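Local coordinates for protein post-proline cleaving enzyme (Rickettsia typhi, PDB 4HVT) that probably acts as a serine endopeptidase or oligopeptidase that cuts peptides on the carboxyl side of proline residues, at residues I59-E64 with Y694-L698; T43-A49 with Y673-S677. All coordinates share one frame; numbering follows the deposited sequence. Where two conformers were deposited one is given.

Interaction 1 (I59-E64 with Y694-L698); sequences IKKEIE and YFINL
Ile696 is the knob of a knobs-into-holes contact, its side chain set among Ile59, Lys60, Ile63 and Glu64. The two helices run roughly antiparallel, 142° between their N-to-C directions, with axes 9.1 Å apart at closest approach. They join the N-terminal end of the chain to the last helix of the alpha/beta-hydrolase fold, as in other prolyl oligopeptidases, where the N-terminal helices belong structurally to the hydrolase domain. The branches of Ile696 share the walls of the hole, Lys60 meeting all three outer carbons. CG1, turned to the backbone N side (chi1 -66°), presses on Ile63, with CG1 of Ile696 3.6 Å from CB of Ile63. CG2 lies against CA and CB of Lys60, with CB of Lys60 4.0 Å from CG2 of Ile696. CD1 of Ile696 reaches between Lys60 CG and Glu64 CG, 4.2 Å from the latter. Beside the knob, CD1 of Ile63 rests 3.9 Å from the carbonyl O of Phe695 and also meets CB of Phe695. Helix 498-505 backs this apolar seam through Val503, touched by both Ile59 and Ile63, while Tyr56 adds to the packing of Ile696. No hydrogen bond crosses between the segments. The carbonyl O of Ile696 is hydrogen-bonded to the hydroxyl of Thr700, and CG2 of Ile59 lies 3.6 Å from that same O.

Interaction 2 (T43-A49 with Y673-S677); sequences TSKTEKA and YFLES
Thr43 and Thr46, one helical turn apart, set their hydroxyls against the edge strand 673-677 and accept hydrogen bonds from backbone N-H groups two residues apart along it. The bond from Phe674 N to Thr46 OG1 is 3.0 Å long and almost straight, 174° at the hydrogen. Glu676 N reaches Thr43 OG1 at 2.9 Å and is more bent, 158°. Both threonines hold OG1 beside their own backbone N (chi1 -63° in Thr43), which also lets each hydroxyl bond to a carbonyl one turn earlier, Ala39 O for Thr43 and Arg42 O for Thr46. Thr43 OG1 is gripped further by a water that donates to it and to Glu676 O. Between the two N-H bonds, the CA-H of Thr43 points at Phe674 O, with 3.4 Å from CA to O. The methyl of Thr46 packs beside Phe674 O and reaches apolar partners, with CG2 of Thr46 3.8 Å from CD2 of Leu675 and also at the edge of the Tyr673 ring, near the ring plane. Ala49 CB reaches the same edge, 4.0 Å from Tyr673 CE1. Leu675 CD2 is also touched by CG of Glu47, 3.6 Å away, the two side chains crossing at about a right angle. Strand 672-677 is the outermost strand of the mixed hydrolase sheet. Tyr673, Leu675 and Ser677 bond through their backbones to strand 640-646, while helix 34-51 crosses the other edge at a steep angle, its threonine hydroxyls serving the outward N-H groups that a further strand would otherwise engage.

Interactions 1 and 2, with centres about 14 Å apart, fasten consecutive N-terminal helices, 34-51 and 56-67, to consecutive elements at the C-terminal end, strand 672-677 and helix 688-706. They meet directly at Asn697, whose ND2 makes a probable hydrogen bond of 3.0 Å to OE2 of Glu47 in one of the two conformers of that glutamate, an oxygen also hydrogen-bonded to ND2 of Asn693. Packing joins them as well, with CB of Asn697 3.8 Å from CD1 of Leu675. Helix 688-706 is thus approached from two sides of its surface, through Ile696 and through Asn697. The connection between strand 672-677 and helix 688-706 carries the histidine of a predicted Ser-His-Asp catalytic triad.

Interaction 1 (I59-E64 with Y694-L698)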
ATOM      1  N   ILE A  59     -21.367  -8.334  15.409  1.00 26.05           N
ATOM      2  CA  ILE A  59     -20.271  -7.796  14.545  1.00 24.95           C
ATOM      3  C   ILE A  59     -19.820  -6.405  15.033  1.00 24.38           C
ATOM      4  O   ILE A  59     -18.655  -6.195  15.268  1.00 22.91           O
ATOM      5  CB  ILE A  59     -20.694  -7.718  13.061  1.00 25.62           C
ATOM      6  CG1 ILE A  59     -20.991  -9.101  12.440  1.00 26.50           C
ATOM      7  CG2 ILE A  59     -19.632  -7.017  12.222  1.00 24.64           C
ATOM      8  CD1 ILE A  59     -19.790 -10.016  12.278  1.00 26.87           C
ATOM      9  N   LYS A  60     -20.732  -5.454  15.221  1.00 24.31           N
ATOM     10  CA  LYS A  60     -20.328  -4.153  15.788  1.00 24.84           C
ATOM     11  C   LYS A  60     -19.549  -4.298  17.111  1.00 25.11           C
ATOM     12  O   LYS A  60     -18.494  -3.703  17.319  1.00 23.91           O
ATOM     13  CB  LYS A  60     -21.536  -3.261  15.985  1.00 26.05           C
ATOM     14  CG  LYS A  60     -21.329  -2.010  16.813  1.00 27.55           C
ATOM     15  CD  LYS A  60     -22.635  -1.211  16.803  1.00 30.41           C
ATOM     16  CE  LYS A  60     -22.404   0.278  16.941  1.00 31.60           C
ATOM     17  NZ  LYS A  60     -22.581   0.648  18.356  1.00 33.83           N
ATOM     18  N   LYS A  61     -20.072  -5.089  18.036  1.00 25.67           N
ATOM     19  CA  LYS A  61     -19.348  -5.282  19.287  1.00 26.99           C
ATOM     20  C   LYS A  61     -17.912  -5.782  19.082  1.00 26.71           C
ATOM     21  O   LYS A  61     -16.955  -5.246  19.684  1.00 25.23           O
ATOM     22  CB  LYS A  61     -20.124  -6.239  20.227  1.00 29.04           C
ATOM     23  CG  LYS A  61     -19.436  -6.523  21.548  1.00 30.72           C
ATOM     24  CD  LYS A  61     -20.075  -7.720  22.254  1.00 33.11           C
ATOM     25  CE  LYS A  61     -19.969  -7.643  23.765  1.00 35.68           C
ATOM     26  NZ  LYS A  61     -20.966  -8.513  24.451  1.00 38.23           N
ATOM     27  N   GLU A  62     -17.774  -6.790  18.227  1.00 27.11           N
ATOM     28  CA  GLU A  62     -16.496  -7.441  18.027  1.00 27.58           C
ATOM     29  C   GLU A  62     -15.508  -6.489  17.385  1.00 24.95           C
ATOM     30  O   GLU A  62     -14.366  -6.444  17.793  1.00 24.13           O
ATOM     31  CB  GLU A  62     -16.642  -8.690  17.178  1.00 30.16           C
ATOM     32  CG  GLU A  62     -17.532  -9.721  17.812  1.00 35.11           C
ATOM     33  CD  GLU A  62     -16.829 -11.019  18.046  1.00 39.48           C
ATOM     34  OE1 GLU A  62     -15.743 -10.979  18.697  1.00 42.98           O
ATOM     35  OE2 GLU A  62     -17.369 -12.056  17.600  1.00 43.38           O
ATOM     36  N   ILE A  63     -15.968  -5.705  16.408  1.00 23.05           N
ATOM     37  CA  ILE A  63     -15.063  -4.784  15.708  1.00 22.20           C
ATOM     38  C   ILE A  63     -14.636  -3.622  16.575  1.00 21.39           C
ATOM     39  O   ILE A  63     -13.468  -3.246  16.612  1.00 19.78           O
ATOM     40  CB  ILE A  63     -15.757  -4.197  14.466  1.00 22.42           C
ATOM     41  CG1 ILE A  63     -16.239  -5.316  13.540  1.00 23.66           C
ATOM     42  CG2 ILE A  63     -14.872  -3.153  13.832  1.00 21.61           C
ATOM     43  CD1 ILE A  63     -15.293  -5.766  12.484  1.00 23.88           C
ATOM     44  N   GLU A  64     -15.597  -3.052  17.301  1.00 22.29           N
ATOM     45  CA  GLU A  64     -15.293  -1.959  18.209  1.00 22.84           C
ATOM     46  C   GLU A  64     -14.309  -2.406  19.316  1.00 22.79           C
ATOM     47  O   GLU A  64     -13.381  -1.672  19.656  1.00 22.29           O
ATOM     48  CB  GLU A  64     -16.567  -1.352  18.766  1.00 24.14           C
ATOM     49  CG  GLU A  64     -17.351  -0.630  17.680  1.00 24.66           C
ATOM     50  CD  GLU A  64     -18.491   0.212  18.185  1.00 26.14           C
ATOM     51  OE1 GLU A  64     -18.997  -0.053  19.293  1.00 26.20           O
ATOM     52  OE2 GLU A  64     -18.886   1.132  17.447  1.00 26.38           O
ATOM     53  N   TYR A 694     -16.895   1.185   8.545  1.00 18.20           N
ATOM     54  CA  TYR A 694     -16.729   0.484   7.280  1.00 17.94           C
ATOM     55  C   TYR A 694     -16.620  -1.043   7.468  1.00 17.92           C
ATOM     56  O   TYR A 694     -17.332  -1.824   6.824  1.00 17.94           O
ATOM     57  CB  TYR A 694     -15.477   1.038   6.602  1.00 17.75           C
ATOM     58  CG  TYR A 694     -15.185   0.468   5.268  1.00 17.27           C
ATOM     59  CD1 TYR A 694     -14.481  -0.707   5.122  1.00 16.67           C
ATOM     60  CD2 TYR A 694     -15.652   1.112   4.104  1.00 17.50           C
ATOM     61  CE1 TYR A 694     -14.221  -1.231   3.874  1.00 16.84           C
ATOM     62  CE2 TYR A 694     -15.331   0.633   2.853  1.00 17.14           C
ATOM     63  CZ  TYR A 694     -14.681  -0.547   2.726  1.00 16.91           C
ATOM     64  OH  TYR A 694     -14.368  -1.058   1.525  1.00 17.03           O
ATOM     65  N   PHE A 695     -15.774  -1.472   8.397  1.00 17.35           N
ATOM     66  CA  PHE A 695     -15.609  -2.905   8.649  1.00 17.86           C
ATOM     67  C   PHE A 695     -16.778  -3.588   9.369  1.00 18.21           C
ATOM     68  O   PHE A 695     -17.044  -4.751   9.138  1.00 18.35           O
ATOM     69  CB  PHE A 695     -14.281  -3.193   9.332  1.00 17.93           C
ATOM     70  CG  PHE A 695     -13.132  -3.049   8.383  1.00 19.20           C
ATOM     71  CD1 PHE A 695     -13.058  -3.887   7.249  1.00 20.04           C
ATOM     72  CD2 PHE A 695     -12.272  -1.997   8.494  1.00 19.04           C
ATOM     73  CE1 PHE A 695     -12.040  -3.768   6.331  1.00 20.26           C
ATOM     74  CE2 PHE A 695     -11.223  -1.877   7.596  1.00 18.98           C
ATOM     75  CZ  PHE A 695     -11.125  -2.741   6.501  1.00 20.18           C
ATOM     76  N   ILE A 696     -17.499  -2.845  10.178  1.00 18.61           N
ATOM     77  CA  ILE A 696     -18.760  -3.360  10.713  1.00 19.03           C
ATOM     78  C   ILE A 696     -19.758  -3.622   9.588  1.00 19.00           C
ATOM     79  O   ILE A 696     -20.455  -4.639   9.585  1.00 19.33           O
ATOM     80  CB  ILE A 696     -19.378  -2.392  11.759  1.00 20.06           C
ATOM     81  CG1 ILE A 696     -18.508  -2.298  13.022  1.00 20.11           C
ATOM     82  CG2 ILE A 696     -20.799  -2.782  12.110  1.00 21.06           C
ATOM     83  CD1 ILE A 696     -18.724  -0.966  13.724  1.00 20.64           C
ATOM     84  N   ASN A 697     -19.864  -2.680   8.661  1.00 18.55           N
ATOM     85  CA  ASN A 697     -20.771  -2.843   7.522  1.00 19.01           C
ATOM     86  C   ASN A 697     -20.352  -4.017   6.649  1.00 18.63           C
ATOM     87  O   ASN A 697     -21.193  -4.890   6.296  1.00 19.56           O
ATOM     88  CB  ASN A 697     -20.811  -1.582   6.728  1.00 18.61           C
ATOM     89  CG  ASN A 697     -21.626  -0.495   7.401  1.00 19.60           C
ATOM     90  OD1 ASN A 697     -22.547  -0.789   8.189  1.00 21.20           O
ATOM     91  ND2 ASN A 697     -21.322   0.783   7.067  1.00 19.50           N
ATOM     92  N   LEU A 698     -19.052  -4.090   6.373  1.00 17.63           N
ATOM     93  CA  LEU A 698     -18.531  -5.141   5.517  1.00 17.81           C
ATOM     94  C   LEU A 698     -18.705  -6.546   6.108  1.00 18.05           C
ATOM     95  O   LEU A 698     -19.118  -7.481   5.402  1.00 17.65           O
ATOM     96  CB  LEU A 698     -17.051  -4.853   5.185  1.00 17.65           C
ATOM     97  CG  LEU A 698     -16.487  -5.786   4.107  1.00 17.97           C
ATOM     98  CD1 LEU A 698     -15.635  -5.087   3.089  1.00 18.36           C
ATOM     99  CD2 LEU A 698     -15.753  -6.896   4.827  1.00 17.99           C
TER

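Interaction 2 (T43-A49 with Y673-S677)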
ATOM      1  N   THR A  43     -26.553   4.955   0.085  1.00 25.95           N
ATOM      2  CA  THR A  43     -25.740   4.627   1.263  1.00 23.75           C
ATOM      3  C   THR A  43     -26.615   4.492   2.513  1.00 24.32           C
ATOM      4  O   THR A  43     -26.433   3.566   3.282  1.00 23.88           O
ATOM      5  CB  THR A  43     -24.682   5.695   1.479  1.00 22.94           C
ATOM      6  OG1 THR A  43     -23.818   5.682   0.340  1.00 21.62           O
ATOM      7  CG2 THR A  43     -23.901   5.486   2.733  1.00 22.27           C
ATOM      8  N   SER A  44     -27.534   5.431   2.702  1.00 24.88           N
ATOM      9  CA  SER A  44     -28.431   5.375   3.857  0.50 25.74           C
ATOM     10  C   SER A  44     -29.300   4.121   3.811  1.00 26.03           C
ATOM     11  O   SER A  44     -29.404   3.413   4.811  1.00 26.57           O
ATOM     12  CB  SER A  44     -29.279   6.640   3.936  0.50 26.64           C
ATOM     13  OG  SER A  44     -28.418   7.737   4.148  0.50 26.49           O
ATOM     14  N   LYS A  45     -29.879   3.824   2.656  1.00 25.86           N
ATOM     15  CA  LYS A  45     -30.684   2.597   2.515  1.00 26.33           C
ATOM     16  C   LYS A  45     -29.835   1.402   2.909  1.00 25.44           C
ATOM     17  O   LYS A  45     -30.340   0.488   3.619  1.00 25.83           O
ATOM     18  CB  LYS A  45     -31.175   2.414   1.077  1.00 26.56           C
ATOM     19  N   THR A  46     -28.569   1.404   2.451  1.00 24.13           N
ATOM     20  CA  THR A  46     -27.697   0.259   2.680  1.00 23.64           C
ATOM     21  C   THR A  46     -27.390   0.133   4.152  1.00 23.59           C
ATOM     22  O   THR A  46     -27.498  -0.969   4.717  1.00 23.55           O
ATOM     23  CB  THR A  46     -26.404   0.296   1.866  1.00 22.79           C
ATOM     24  OG1 THR A  46     -26.720   0.010   0.509  1.00 23.27           O
ATOM     25  CG2 THR A  46     -25.420  -0.740   2.366  1.00 21.98           C
ATOM     26  N   GLU A  47     -27.071   1.250   4.793  1.00 23.83           N
ATOM     27  CA  GLU A  47     -26.667   1.184   6.199  0.50 24.35           C
ATOM     28  C   GLU A  47     -27.845   0.728   7.063  1.00 25.31           C
ATOM     29  O   GLU A  47     -27.683  -0.153   7.919  1.00 25.68           O
ATOM     30  CB  GLU A  47     -26.057   2.506   6.691  0.50 24.62           C
ATOM     31  CG  GLU A  47     -24.630   2.729   6.217  0.50 24.16           C
ATOM     32  CD  GLU A  47     -23.877   3.710   7.095  0.50 24.64           C
ATOM     33  OE1 GLU A  47     -24.399   4.825   7.337  0.50 25.67           O
ATOM     34  OE2 GLU A  47     -22.768   3.360   7.552  0.50 24.73           O
ATOM     35  N   LYS A  48     -29.030   1.262   6.801  1.00 26.03           N
ATOM     36  CA  LYS A  48     -30.240   0.842   7.511  1.00 26.95           C
ATOM     37  C   LYS A  48     -30.511  -0.668   7.312  1.00 26.99           C
ATOM     38  O   LYS A  48     -30.852  -1.372   8.262  1.00 27.66           O
ATOM     39  CB  LYS A  48     -31.419   1.723   7.074  1.00 27.96           C
ATOM     40  N   ALA A  49     -30.331  -1.177   6.095  1.00 26.50           N
ATOM     41  CA  ALA A  49     -30.490  -2.611   5.843  1.00 26.87           C
ATOM     42  C   ALA A  49     -29.506  -3.503   6.591  1.00 26.63           C
ATOM     43  O   ALA A  49     -29.866  -4.567   7.086  1.00 27.35           O
ATOM     44  CB  ALA A  49     -30.407  -2.891   4.352  1.00 26.30           C
ATOM     45  N   TYR A 673     -25.546  -3.766  -2.273  1.00 21.23           N
ATOM     46  CA  TYR A 673     -25.364  -2.901  -1.130  1.00 21.10           C
ATOM     47  C   TYR A 673     -24.285  -1.930  -1.601  1.00 20.45           C
ATOM     48  O   TYR A 673     -23.354  -2.344  -2.262  1.00 21.06           O
ATOM     49  CB  TYR A 673     -24.928  -3.738   0.127  1.00 21.18           C
ATOM     50  CG  TYR A 673     -26.053  -4.649   0.613  1.00 22.25           C
ATOM     51  CD1 TYR A 673     -26.967  -4.184   1.527  1.00 23.00           C
ATOM     52  CD2 TYR A 673     -26.203  -5.959   0.135  1.00 22.75           C
ATOM     53  CE1 TYR A 673     -28.028  -4.972   1.955  1.00 24.09           C
ATOM     54  CE2 TYR A 673     -27.270  -6.751   0.550  1.00 23.95           C
ATOM     55  CZ  TYR A 673     -28.155  -6.251   1.471  1.00 24.56           C
ATOM     56  OH  TYR A 673     -29.215  -7.007   1.924  1.00 25.98           O
ATOM     57  N   PHE A 674     -24.475  -0.656  -1.325  1.00 20.32           N
ATOM     58  CA  PHE A 674     -23.613   0.419  -1.788  1.00 19.80           C
ATOM     59  C   PHE A 674     -23.315   1.363  -0.643  1.00 19.88           C
ATOM     60  O   PHE A 674     -24.240   1.791   0.041  1.00 20.66           O
ATOM     61  CB  PHE A 674     -24.331   1.136  -2.922  1.00 20.31           C
ATOM     62  CG  PHE A 674     -23.599   2.324  -3.463  1.00 20.02           C
ATOM     63  CD1 PHE A 674     -22.602   2.145  -4.409  1.00 19.19           C
ATOM     64  CD2 PHE A 674     -23.848   3.598  -2.967  1.00 20.25           C
ATOM     65  CE1 PHE A 674     -21.873   3.231  -4.905  1.00 18.92           C
ATOM     66  CE2 PHE A 674     -23.148   4.702  -3.470  1.00 19.84           C
ATOM     67  CZ  PHE A 674     -22.153   4.517  -4.433  1.00 19.39           C
ATOM     68  N   LEU A 675     -22.036   1.756  -0.501  1.00 19.32           N
ATOM     69  CA  LEU A 675     -21.573   2.642   0.559  1.00 19.13           C
ATOM     70  C   LEU A 675     -20.600   3.644  -0.067  1.00 18.72           C
ATOM     71  O   LEU A 675     -19.482   3.265  -0.517  1.00 18.04           O
ATOM     72  CB  LEU A 675     -20.846   1.871   1.661  1.00 19.28           C
ATOM     73  CG  LEU A 675     -21.702   0.887   2.481  1.00 20.25           C
ATOM     74  CD1 LEU A 675     -20.771   0.061   3.289  1.00 20.45           C
ATOM     75  CD2 LEU A 675     -22.605   1.644   3.404  1.00 21.26           C
ATOM     76  N   GLU A 676     -21.005   4.903  -0.051  1.00 18.90           N
ATOM     77  CA  GLU A 676     -20.173   5.972  -0.558  1.00 19.27           C
ATOM     78  C   GLU A 676     -19.711   6.815   0.628  1.00 19.44           C
ATOM     79  O   GLU A 676     -20.529   7.409   1.318  1.00 20.29           O
ATOM     80  CB  GLU A 676     -20.870   6.830  -1.601  1.00 20.17           C
ATOM     81  CG  GLU A 676     -19.931   7.991  -2.023  1.00 20.22           C
ATOM     82  CD  GLU A 676     -20.235   8.628  -3.323  1.00 21.03           C
ATOM     83  OE1 GLU A 676     -20.673   9.817  -3.290  1.00 22.06           O
ATOM     84  OE2 GLU A 676     -20.123   7.958  -4.374  1.00 21.60           O
ATOM     85  N   SER A 677     -18.413   6.833   0.883  1.00 18.66           N
ATOM     86  CA  SER A 677     -17.833   7.652   1.939  1.00 19.17           C
ATOM     87  C   SER A 677     -17.467   9.036   1.532  1.00 19.66           C
ATOM     88  O   SER A 677     -16.845   9.201   0.492  1.00 19.40           O
ATOM     89  CB  SER A 677     -16.588   7.009   2.556  1.00 18.47           C
ATOM     90  OG  SER A 677     -15.869   7.992   3.321  1.00 17.91           O
TER
HETATM   91  O   HOH W   1     -22.857   8.821   0.570  1.00 22.35           O